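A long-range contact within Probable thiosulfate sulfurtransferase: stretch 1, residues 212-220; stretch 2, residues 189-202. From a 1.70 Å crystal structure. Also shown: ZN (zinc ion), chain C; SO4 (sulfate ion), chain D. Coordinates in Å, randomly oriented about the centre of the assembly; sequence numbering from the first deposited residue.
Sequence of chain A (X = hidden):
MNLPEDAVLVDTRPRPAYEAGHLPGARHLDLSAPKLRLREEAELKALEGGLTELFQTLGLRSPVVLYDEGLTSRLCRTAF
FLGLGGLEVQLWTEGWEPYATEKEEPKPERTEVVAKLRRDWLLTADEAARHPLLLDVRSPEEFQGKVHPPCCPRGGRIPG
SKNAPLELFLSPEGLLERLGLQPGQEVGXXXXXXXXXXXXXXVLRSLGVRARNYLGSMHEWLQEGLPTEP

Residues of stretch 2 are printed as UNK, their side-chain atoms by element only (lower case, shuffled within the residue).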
# COMPACT_ATOMS: atom_id res chain seq x y z
N ARG A 212 -2.58 0.44 -10.43
CA ARG A 212 -1.99 -0.84 -10.00
C ARG A 212 -0.67 -0.45 -9.37
O ARG A 212 0.05 0.39 -9.90
CB ARG A 212 -1.72 -1.75 -11.20
CG ARG A 212 -2.95 -2.20 -11.94
CD ARG A 212 -2.51 -2.93 -13.20
NE ARG A 212 -1.74 -4.13 -12.87
CZ ARG A 212 -1.12 -4.89 -13.77
NH1 ARG A 212 -1.19 -4.58 -15.06
NH2 ARG A 212 -0.45 -5.97 -13.39
N ASN A 213 -0.35 -1.09 -8.25
CA ASN A 213 0.84 -0.76 -7.46
C ASN A 213 2.03 -1.68 -7.69
O ASN A 213 1.91 -2.88 -7.50
CB ASN A 213 0.42 -0.81 -5.97
CG ASN A 213 1.45 -0.18 -5.00
OD1 ASN A 213 1.42 -0.45 -3.78
ND2 ASN A 213 2.30 0.66 -5.51
N TYR A 214 3.16 -1.10 -8.08
CA TYR A 214 4.39 -1.86 -8.30
C TYR A 214 5.01 -1.97 -6.91
O TYR A 214 5.86 -1.17 -6.52
CB TYR A 214 5.36 -1.12 -9.24
CG TYR A 214 6.70 -1.82 -9.39
CD1 TYR A 214 6.83 -3.19 -9.14
CD2 TYR A 214 7.84 -1.12 -9.75
CE1 TYR A 214 8.07 -3.83 -9.23
CE2 TYR A 214 9.07 -1.73 -9.85
CZ TYR A 214 9.18 -3.10 -9.58
OH TYR A 214 10.41 -3.70 -9.64
N LEU A 215 4.58 -3.01 -6.20
CA LEU A 215 5.03 -3.22 -4.83
C LEU A 215 6.55 -3.36 -4.68
O LEU A 215 7.12 -2.81 -3.75
CB LEU A 215 4.29 -4.43 -4.26
CG LEU A 215 4.50 -4.73 -2.78
CD1 LEU A 215 4.16 -3.51 -1.92
CD2 LEU A 215 3.64 -5.92 -2.43
N GLY A 216 7.20 -4.08 -5.60
CA GLY A 216 8.66 -4.22 -5.51
C GLY A 216 9.33 -2.86 -5.59
O GLY A 216 10.34 -2.56 -4.90
N SER A 217 8.75 -2.03 -6.45
CA SER A 217 9.22 -0.66 -6.66
C SER A 217 10.70 -0.54 -6.98
O SER A 217 11.33 -1.50 -7.43
CB SER A 217 8.88 0.22 -5.46
OG SER A 217 7.56 0.74 -5.57
N MET A 218 11.25 0.66 -6.78
CA MET A 218 12.66 0.93 -7.10
C MET A 218 13.69 0.04 -6.38
O MET A 218 14.74 -0.29 -6.94
CB MET A 218 12.96 2.42 -6.85
CG MET A 218 13.93 3.04 -7.84
SD MET A 218 13.36 2.99 -9.60
CE MET A 218 14.95 2.92 -10.37
N HIS A 219 13.41 -0.36 -5.15
CA HIS A 219 14.36 -1.23 -4.46
C HIS A 219 14.51 -2.53 -5.25
O HIS A 219 15.63 -2.93 -5.58
CB HIS A 219 13.89 -1.53 -3.02
CG HIS A 219 14.90 -2.27 -2.21
ND1 HIS A 219 15.89 -1.63 -1.49
CD2 HIS A 219 15.12 -3.60 -2.05
CE1 HIS A 219 16.66 -2.53 -0.91
NE2 HIS A 219 16.22 -3.73 -1.23
N GLU A 220 13.40 -3.17 -5.60
CA GLU A 220 13.51 -4.42 -6.35
C GLU A 220 14.12 -4.17 -7.72
O GLU A 220 14.98 -4.92 -8.15
CB GLU A 220 12.14 -5.06 -6.54
CG GLU A 220 12.24 -6.31 -7.37
CD GLU A 220 10.91 -6.87 -7.74
OE1 GLU A 220 10.02 -6.08 -8.14
OE2 GLU A 220 10.74 -8.11 -7.65
N UNK A 189 1.75 2.81 -10.50
CA UNK A 189 2.40 3.73 -9.59
C UNK A 189 3.50 3.00 -8.84
O UNK A 189 3.37 1.81 -8.55
c UNK A 189 0.58 3.23 -7.92
c UNK A 189 1.41 4.32 -8.54
c UNK A 189 0.49 5.34 -9.21
N UNK A 190 4.60 3.69 -8.56
CA UNK A 190 5.69 3.06 -7.82
C UNK A 190 6.50 4.09 -7.05
O UNK A 190 6.33 5.31 -7.23
c UNK A 190 9.77 4.23 -9.69
o UNK A 190 10.41 5.48 -11.60
c UNK A 190 8.22 4.47 -11.50
c UNK A 190 7.28 3.69 -10.80
c UNK A 190 7.60 3.17 -9.54
c UNK A 190 8.84 3.46 -9.00
c UNK A 190 6.61 2.30 -8.79
c UNK A 190 9.46 4.73 -10.94
N UNK A 191 7.35 3.60 -6.16
CA UNK A 191 8.24 4.46 -5.39
C UNK A 191 9.43 3.62 -4.91
O UNK A 191 10.00 2.92 -5.73
s UNK A 191 6.60 4.01 -3.15
c UNK A 191 7.51 5.13 -4.23
N UNK A 192 9.80 3.67 -3.62
CA UNK A 192 10.93 2.87 -3.16
C UNK A 192 10.52 1.44 -2.82
O UNK A 192 11.12 0.49 -3.30
c UNK A 192 13.88 1.51 0.06
c UNK A 192 13.86 2.23 -2.01
c UNK A 192 12.75 2.70 -1.41
n UNK A 192 12.79 2.23 -0.11
n UNK A 192 14.55 1.49 -1.08
c UNK A 192 11.60 3.50 -1.94
N UNK A 193 9.50 1.28 -1.98
CA UNK A 193 9.08 -0.06 -1.65
C UNK A 193 7.56 -0.17 -1.64
O UNK A 193 7.00 -0.98 -0.91
c UNK A 193 9.67 -0.54 -0.32
o UNK A 193 9.23 0.26 0.78
N UNK A 194 6.93 0.68 -2.45
CA UNK A 194 5.47 0.64 -2.61
C UNK A 194 4.57 1.27 -1.57
O UNK A 194 3.37 1.06 -1.61
N UNK A 195 5.14 2.05 -0.65
CA UNK A 195 4.35 2.68 0.42
C UNK A 195 3.62 3.94 -0.06
O UNK A 195 2.39 4.02 0.00
c UNK A 195 5.28 3.00 1.63
N UNK A 196 4.36 4.94 -0.52
CA UNK A 196 3.71 6.14 -1.01
C UNK A 196 2.85 5.84 -2.23
O UNK A 196 1.84 6.50 -2.47
c UNK A 196 4.74 7.20 -1.35
n UNK A 196 7.70 7.98 -0.85
c UNK A 196 8.87 8.47 -1.26
n UNK A 196 9.91 7.66 -1.41
n UNK A 196 9.01 9.77 -1.47
c UNK A 196 6.51 8.78 -0.57
c UNK A 196 5.35 7.89 -0.14
N UNK A 197 3.26 4.84 -3.01
CA UNK A 197 2.48 4.50 -4.19
C UNK A 197 1.20 3.81 -3.79
O UNK A 197 0.22 3.86 -4.52
c UNK A 197 3.31 3.66 -5.19
o UNK A 197 4.01 2.60 -4.55
N UNK A 198 1.19 3.17 -2.61
CA UNK A 198 -0.03 2.55 -2.12
C UNK A 198 -1.03 3.68 -1.82
O UNK A 198 -2.25 3.52 -1.97
c UNK A 198 0.25 1.76 -0.85
N UNK A 199 -0.51 4.82 -1.40
CA UNK A 199 -1.37 5.97 -1.10
C UNK A 199 -1.98 6.46 -2.42
O UNK A 199 -3.18 6.68 -2.51
c UNK A 199 -1.53 8.34 -0.24
c UNK A 199 -0.57 7.13 -0.45
c UNK A 199 -0.02 6.72 0.90
N UNK A 200 -1.14 6.60 -3.43
CA UNK A 200 -1.62 7.07 -4.74
C UNK A 200 -2.59 6.05 -5.34
O UNK A 200 -3.56 6.41 -6.02
c UNK A 200 -0.45 7.29 -5.66
N UNK A 201 -2.32 4.77 -5.06
CA UNK A 201 -3.15 3.67 -5.53
C UNK A 201 -4.58 3.87 -5.02
O UNK A 201 -5.51 3.91 -5.81
c UNK A 201 -5.11 -1.13 -5.53
c UNK A 201 -5.15 -0.41 -4.34
c UNK A 201 -2.57 2.33 -5.02
c UNK A 201 -3.47 0.40 -6.39
c UNK A 201 -3.49 1.14 -5.21
c UNK A 201 -4.27 -0.73 -6.56
c UNK A 201 -4.33 0.73 -4.19
N UNK A 202 -4.74 4.02 -3.71
CA UNK A 202 -6.08 4.22 -3.15
C UNK A 202 -6.77 5.52 -3.57
O UNK A 202 -7.99 5.52 -3.78
c UNK A 202 -6.75 0.46 -0.98
c UNK A 202 -5.88 2.71 -1.15
c UNK A 202 -4.70 2.30 -0.53
c UNK A 202 -6.90 1.79 -1.36
c UNK A 202 -5.56 0.06 -0.36
c UNK A 202 -6.04 4.11 -1.62
c UNK A 202 -4.54 0.98 -0.14
ZN ZN C . 16.35 0.44 -1.28
S SO4 D . 8.36 4.52 -0.18
O1 SO4 D . 9.33 4.68 0.95
O2 SO4 D . 8.97 5.09 -1.43
O3 SO4 D . 8.06 3.07 -0.38
O4 SO4 D . 7.10 5.26 0.13

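Position 189 carries three carbons, one bearing the other two, a beta-branched group on a strand parallel to stretch 1. Its N donates to Arg-212 O (3.0 Å) and its O accepts from Tyr-214 N (3.0 Å), so the backbone clamps Asn-213 from both sides in sequence. This is Val-189.

Position 190 has one carbon, then a six-carbon ring bearing an oxygen. Its CB lies 3.7 Å from Tyr-214 CB, at the edge of that ring, and a ring carbon sits 3.8 Å from Met-218 SD. It is Tyr-190.

Position 191 shows one carbon and one sulfur: Cys-191. Its CB points away from stretch 1, leaving the backbone to make the contact: N donates to Ser-217 OG (2.9 Å), and O accepts from Met-218 N (2.8 Å).

Position 192 has one carbon and a five-membered ring of three carbons and two nitrogens. One ring nitrogen is 2.1 Å from ZN, which His-219 ND1 also binds at 2.1 Å. This is His-192; its O accepts from His-219 N (3.1 Å).

Position 193, one carbon and one oxygen, points away from stretch 1: Ser-193. Its N donates to SO4 O3 (2.8 Å).

Position 194 has no side chain, and phi is +80°. An ideal CB would clash with Leu-215 CD1 at 2.9 Å. Gly-194 fits on both counts.

Position 195 is a single carbon facing away, Ala-195. Position 196 has three carbons, a nitrogen, then a carbon carrying two nitrogens: Arg-196, whose NH2 donates to SO4 O2 (2.7 Å), without touching stretch 1.

Position 197 has one carbon and one oxygen, the latter 2.8 Å from Asn-213 ND2 as modelled: Ser-197. Position 198, a lone carbon 3.9 Å from Asn-213 OD1, is Ala-198.

Position 199, three carbons branched at the first, faces away: Val-199. Position 200, one carbon, is out of reach: Ala-200.

Position 201 has one carbon and a six-carbon ring, with Arg-212 CA 4.1 Å away at its edge: Phe-201. Position 202 has the same atoms but lies out of reach: Phe-202.

The contact works by dividing tasks along the chain. Parallel strand pairing sets the register, then Ser-217 extends it through a side chain: its OG accepts from Cys-191 N and donates to Tyr-214 O (2.7 Å), tying the turn to the loop. Zinc fastens the far end, while Gly-194 allows close backbone approach and the sulfate, probably from the crystallisation liquor, occupies the loop's amides.

Stretch 2 (189-202) VYCHSGARSAVAFF
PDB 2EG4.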